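Local coordinates for protein choline dehydrogenase and related flavoproteins (Aspergillus oryzae, PDB 3Q9T) that is a formate oxidase of the glucose-methanol-choline oxidoreductase family, carrying an 8-formyl-FAD cofactor at its catalytic site, at residues H6-I11 with P29-L34; V10-G15 with V262-G267. All coordinates share one frame; numbering follows the deposited sequence.

Interaction 1. Residues H6-I11 with P29-L34; sequences HFDFVI and PNVTVL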
# COMPACT_ATOMS: atom_id res chain seq x y z
N HIS A 6 -25.58 33.20 17.53
CA HIS A 6 -25.65 33.72 16.16
C HIS A 6 -24.44 34.61 15.87
O HIS A 6 -23.96 35.33 16.74
CB HIS A 6 -26.93 34.53 15.96
CG HIS A 6 -28.16 33.70 15.79
ND1 HIS A 6 -28.98 33.81 14.68
CD2 HIS A 6 -28.71 32.75 16.58
CE1 HIS A 6 -29.98 32.94 14.80
NE2 HIS A 6 -29.84 32.29 15.94
N PHE A 7 -23.95 34.56 14.64
CA PHE A 7 -22.88 35.44 14.21
C PHE A 7 -23.21 35.85 12.80
O PHE A 7 -23.89 35.10 12.10
CB PHE A 7 -21.53 34.71 14.24
CG PHE A 7 -21.17 34.17 15.60
CD1 PHE A 7 -20.28 34.84 16.42
CD2 PHE A 7 -21.70 32.97 16.04
CE1 PHE A 7 -19.93 34.34 17.68
CE2 PHE A 7 -21.36 32.46 17.29
CZ PHE A 7 -20.48 33.15 18.11
N ASP A 8 -22.76 37.04 12.38
CA ASP A 8 -22.90 37.44 10.97
C ASP A 8 -22.32 36.40 10.02
O ASP A 8 -22.97 36.01 9.03
CB ASP A 8 -22.23 38.80 10.71
CG ASP A 8 -23.13 39.98 11.06
OD1 ASP A 8 -24.29 39.77 11.44
OD2 ASP A 8 -22.66 41.14 10.93
N PHE A 9 -21.10 35.96 10.31
CA PHE A 9 -20.42 35.00 9.44
C PHE A 9 -19.81 33.87 10.24
O PHE A 9 -19.14 34.10 11.26
CB PHE A 9 -19.33 35.66 8.60
CG PHE A 9 -19.85 36.68 7.64
CD1 PHE A 9 -20.53 36.29 6.51
CD2 PHE A 9 -19.66 38.03 7.88
CE1 PHE A 9 -21.01 37.23 5.62
CE2 PHE A 9 -20.14 38.99 7.00
CZ PHE A 9 -20.82 38.59 5.87
N VAL A 10 -20.05 32.65 9.77
CA VAL A 10 -19.43 31.47 10.39
C VAL A 10 -18.43 30.87 9.42
O VAL A 10 -18.79 30.55 8.29
CB VAL A 10 -20.49 30.42 10.77
CG1 VAL A 10 -19.83 29.15 11.26
CG2 VAL A 10 -21.45 30.98 11.84
N ILE A 11 -17.17 30.76 9.83
CA ILE A 11 -16.19 30.01 9.04
C ILE A 11 -16.01 28.61 9.63
O ILE A 11 -15.69 28.45 10.82
CB ILE A 11 -14.83 30.72 8.92
CG1 ILE A 11 -14.90 31.91 7.95
CG2 ILE A 11 -13.75 29.74 8.44
CD1 ILE A 11 -15.69 33.06 8.44
N PRO A 29 -14.94 46.21 12.48
CA PRO A 29 -14.90 45.74 13.88
C PRO A 29 -16.30 45.41 14.40
O PRO A 29 -16.44 44.72 15.40
CB PRO A 29 -14.30 46.93 14.63
CG PRO A 29 -14.58 48.12 13.74
CD PRO A 29 -14.47 47.59 12.34
N ASN A 30 -17.33 45.88 13.70
CA ASN A 30 -18.70 45.61 14.10
C ASN A 30 -19.28 44.29 13.59
O ASN A 30 -20.33 43.85 14.05
CB ASN A 30 -19.59 46.75 13.63
CG ASN A 30 -19.18 48.08 14.21
OD1 ASN A 30 -19.21 48.27 15.43
ND2 ASN A 30 -18.79 49.00 13.35
N VAL A 31 -18.61 43.67 12.63
CA VAL A 31 -19.12 42.43 12.08
C VAL A 31 -18.71 41.27 12.99
O VAL A 31 -17.54 41.15 13.35
CB VAL A 31 -18.63 42.24 10.63
CG1 VAL A 31 -18.97 40.85 10.13
CG2 VAL A 31 -19.25 43.32 9.72
N THR A 32 -19.67 40.45 13.40
CA THR A 32 -19.34 39.29 14.24
C THR A 32 -18.98 38.07 13.41
O THR A 32 -19.72 37.69 12.50
CB THR A 32 -20.50 38.88 15.16
OG1 THR A 32 -21.72 38.86 14.40
CG2 THR A 32 -20.62 39.84 16.34
N VAL A 33 -17.85 37.46 13.73
CA VAL A 33 -17.35 36.31 12.99
C VAL A 33 -17.05 35.16 13.96
O VAL A 33 -16.37 35.35 14.99
CB VAL A 33 -16.05 36.66 12.20
CG1 VAL A 33 -15.60 35.49 11.30
CG2 VAL A 33 -16.25 37.93 11.37
N LEU A 34 -17.56 33.98 13.62
CA LEU A 34 -17.22 32.77 14.37
C LEU A 34 -16.33 31.87 13.53
O LEU A 34 -16.59 31.69 12.35
CB LEU A 34 -18.48 31.99 14.77
CG LEU A 34 -18.27 30.54 15.22
CD1 LEU A 34 -17.68 30.47 16.63
CD2 LEU A 34 -19.57 29.76 15.15
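L34 sets its CB over the middle of one face of the F7 ring, 3.5 Å from the F7 ring centroid and only 12° off the normal, a CH-pi contact. Beyond it the leucine branches go on along the ring: L34 CD2 reaches F7 CE2 at 3.9 Å, and the same methyl rests beside both methyls of V10. The F9 ring is met at its edge instead, V31 CG1 lying in the ring plane 3.7 Å from F9 CD2; the F9 ring also makes an edge-to-face contact with the ring of H573. Between the two aromatics the chain turns a corner at D8, so F7 and F9 serve different sheets. T32 secures that corner: with OG1 between its own backbone N and carbonyl carbon (chi1 46°), the hydroxyl oxygen accepts the D8 amide, D8 N to T32 OG1 2.9 Å in a nearly straight bond. From there the strands run parallel. F9 N binds T32 O, L34 N binds F9 O at 2.8 Å, and I11 N binds L34 O at 2.7 Å. On the side of F9 and V33, the I11 and V33 side chains cross, I11 CD1 3.8 Å from V33 CG1, and both touch A22 of helix 16-25. This pairing of strands 9-12 and 33-36, joined through that helix, is the first beta-alpha-beta unit of the Rossmann-type FAD-binding domain.

Interaction 2. Residues V10-G15 with V262-G267; sequences VIVGGG and VILSQG. With FAY ([(2R,3S,4R,5R)-5-(6-amino-9H-purin-9-yl)-3,4-dihydroxytetrahydrofuran-2-yl]methyl (2R,3S,4S)-5-(8-formyl-7-methyl-2,4-dioxo-3,4-dihydrobenzo[g]pteridin-10(2H)-yl)-2,3,4-trihydroxypentyl dihydrogen diphosphate), chain D.
Q266 runs from its contact with V12 to the adenine of the flavin cofactor. Its CB meets the imidazole part of the adenine, 3.8 Å from FAY C8A. Its CG, anti to the carbonyl carbon (chi1 -73°), turns back to V12 and lies 3.3 Å from V12 O. The extended chain beyond carries the amide over one face of the adenine, the two planes roughly parallel: Q266 CD is 3.4 Å from FAY C5A, and OE1 is 3.0 Å from FAY C6A. OE1 also borders V12 CG1 at 3.5 Å and is hydrogen-bonded to S229 OG; NE2 has a weak bond to E270 O. The strands that lead into this contact, 10-12 and 262-264, are parallel and ladder through I263 N to V10 O, V12 N to I263 O, and S265 N to V12 O at 2.9 Å, this last donor tilted 28° from the carbonyl plane where the strand ends. I11 and I263 lie side by side on one face of the sheet, V12 and V262 cross on the other. In the turn after V12, which fits a GxGxxG pattern, G13 CA approaches FAY O4B at 3.4 Å and G15 CA approaches FAY O5B at 3.2 Å, just ahead of helix 16-25. Across these segments the adenosine is thus met without formal charge, by a buried neutral amide whose oxygen and nitrogen both have protein partners and by glycine backbone close against the ribose.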
# COMPACT_ATOMS: atom_id res chain seq x y z
N VAL A 10 -20.05 32.65 9.77
CA VAL A 10 -19.43 31.47 10.39
C VAL A 10 -18.43 30.87 9.42
O VAL A 10 -18.79 30.55 8.29
CB VAL A 10 -20.49 30.42 10.77
CG1 VAL A 10 -19.83 29.15 11.26
CG2 VAL A 10 -21.45 30.98 11.84
N ILE A 11 -17.17 30.76 9.83
CA ILE A 11 -16.19 30.01 9.04
C ILE A 11 -16.01 28.61 9.63
O ILE A 11 -15.69 28.45 10.82
CB ILE A 11 -14.83 30.72 8.92
CG1 ILE A 11 -14.90 31.91 7.95
CG2 ILE A 11 -13.75 29.74 8.44
CD1 ILE A 11 -15.69 33.06 8.44
N VAL A 12 -16.23 27.60 8.81
CA VAL A 12 -16.14 26.20 9.24
C VAL A 12 -14.80 25.64 8.80
O VAL A 12 -14.63 25.28 7.64
CB VAL A 12 -17.27 25.36 8.63
CG1 VAL A 12 -17.19 23.92 9.10
CG2 VAL A 12 -18.62 25.96 9.01
N GLY A 13 -13.86 25.58 9.75
CA GLY A 13 -12.50 25.18 9.46
C GLY A 13 -11.58 26.39 9.51
O GLY A 13 -11.55 27.18 8.58
N GLY A 14 -10.84 26.55 10.61
CA GLY A 14 -9.92 27.66 10.76
C GLY A 14 -8.57 27.40 10.11
O GLY A 14 -7.53 27.51 10.75
N GLY A 15 -8.59 27.06 8.83
CA GLY A 15 -7.36 26.75 8.11
C GLY A 15 -6.81 27.92 7.31
O GLY A 15 -7.01 29.10 7.65
N VAL A 262 -22.48 31.30 5.73
CA VAL A 262 -21.53 30.31 6.17
C VAL A 262 -20.48 30.09 5.09
O VAL A 262 -20.80 29.93 3.90
CB VAL A 262 -22.23 28.99 6.52
CG1 VAL A 262 -21.22 27.86 6.68
CG2 VAL A 262 -23.03 29.17 7.81
N ILE A 263 -19.22 30.12 5.50
CA ILE A 263 -18.13 29.80 4.59
C ILE A 263 -17.45 28.49 5.00
O ILE A 263 -16.89 28.38 6.10
CB ILE A 263 -17.08 30.93 4.47
CG1 ILE A 263 -17.71 32.28 4.10
CG2 ILE A 263 -16.06 30.56 3.41
CD1 ILE A 263 -18.39 33.00 5.23
N LEU A 264 -17.52 27.51 4.12
CA LEU A 264 -16.93 26.20 4.37
C LEU A 264 -15.48 26.19 3.90
O LEU A 264 -15.20 26.36 2.72
CB LEU A 264 -17.75 25.12 3.67
CG LEU A 264 -17.23 23.68 3.78
CD1 LEU A 264 -16.95 23.30 5.22
CD2 LEU A 264 -18.24 22.70 3.13
N SER A 265 -14.56 26.00 4.85
CA SER A 265 -13.13 26.03 4.62
C SER A 265 -12.42 24.81 5.25
O SER A 265 -11.36 24.95 5.88
CB SER A 265 -12.55 27.32 5.22
OG SER A 265 -13.16 28.48 4.66
N GLN A 266 -12.98 23.62 5.09
CA GLN A 266 -12.42 22.47 5.80
C GLN A 266 -11.32 21.78 5.00
O GLN A 266 -10.80 20.75 5.43
CB GLN A 266 -13.51 21.48 6.23
CG GLN A 266 -14.37 21.97 7.41
CD GLN A 266 -15.10 20.82 8.09
OE1 GLN A 266 -15.48 20.92 9.25
NE2 GLN A 266 -15.31 19.73 7.37
N GLY A 267 -10.96 22.35 3.85
CA GLY A 267 -9.86 21.82 3.05
C GLY A 267 -10.34 20.80 2.03
O GLY A 267 -11.46 20.31 2.11
P FAY D . -6.79 24.93 2.92
N1 FAY D . 1.98 24.61 -0.28
C2 FAY D . 2.94 25.58 -0.55
O2 FAY D . 2.64 26.59 -1.17
N3 FAY D . 4.07 25.66 0.23
C4 FAY D . 4.52 24.52 0.85
O4 FAY D . 5.75 24.34 0.90
N5 FAY D . 3.98 22.38 1.77
C6 FAY D . 3.42 20.56 3.15
C7 FAY D . 2.49 19.76 3.78
C8 FAY D . 1.12 19.98 3.56
O8 FAY D . -1.03 19.54 4.38
C9 FAY D . 0.72 21.08 2.79
PA FAY D . -6.43 23.62 5.40
C1' FAY D . -0.21 23.18 0.96
C10 FAY D . 2.28 23.55 0.55
N10 FAY D . 1.26 22.81 1.15
N1A FAY D . -14.29 19.70 11.91
O1A FAY D . -6.05 22.21 5.71
C1B FAY D . -10.14 22.05 9.71
O1P FAY D . -7.34 26.20 3.53
C2' FAY D . -0.66 24.31 1.92
O2' FAY D . -0.16 24.00 3.17
C2A FAY D . -13.66 20.86 12.32
O2A FAY D . -5.30 24.60 5.55
C2B FAY D . -8.71 21.56 9.69
O2B FAY D . -8.21 21.23 10.98
O2P FAY D . -7.52 24.58 1.63
C3' FAY D . -2.15 24.75 2.06
O3' FAY D . -2.58 25.05 3.39
N3A FAY D . -12.57 21.35 11.63
C3B FAY D . -7.98 22.76 9.12
O3B FAY D . -7.74 23.67 10.16
O3P FAY D . -7.03 23.69 3.92
C4' FAY D . -3.17 23.81 1.46
O4' FAY D . -2.71 23.53 0.14
C4A FAY D . -12.11 20.69 10.53
C4B FAY D . -9.01 23.39 8.21
O4B FAY D . -10.26 22.82 8.54
C4X FAY D . 3.61 23.46 1.00
C5' FAY D . -4.58 24.45 1.47
O5' FAY D . -5.17 24.96 2.67
C5A FAY D . -12.74 19.52 10.10
C5B FAY D . -8.67 23.16 6.75
O5B FAY D . -7.63 24.04 6.41
C5X FAY D . 3.01 21.51 2.22
C6A FAY D . -13.83 19.01 10.79
N6A FAY D . -14.37 17.84 10.44
N7A FAY D . -12.09 19.09 9.00
C7M FAY D . 2.98 18.56 4.55
C8A FAY D . -11.08 19.94 8.71
C8M FAY D . 0.17 19.40 4.52
C9A FAY D . 1.65 21.83 2.07
N9A FAY D . -11.08 20.93 9.66

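Overall arrangement
From the N terminus, strand 6-7 joins a mixed sheet beside strand 253-258, and after the corner the chain enters the parallel sheet as strand 9-12. Interaction 1 closes a short loop through helix 16-25, bringing back 29-34. Interaction 2 closes a far longer one, with 246 residues between its segments, before 262-267 arrives. Both loops leave from strand 9-12 and share V10 and I11, so they overlap at their origin, while 29-34 falls within the longer one. Strand 9-12 is thereby flanked by 33-36 and 261-264. The contacts meet directly where F9 CD1 packs on I263 CD1, 4.1 Å away, and interaction 2 carries the sheet to the cofactor.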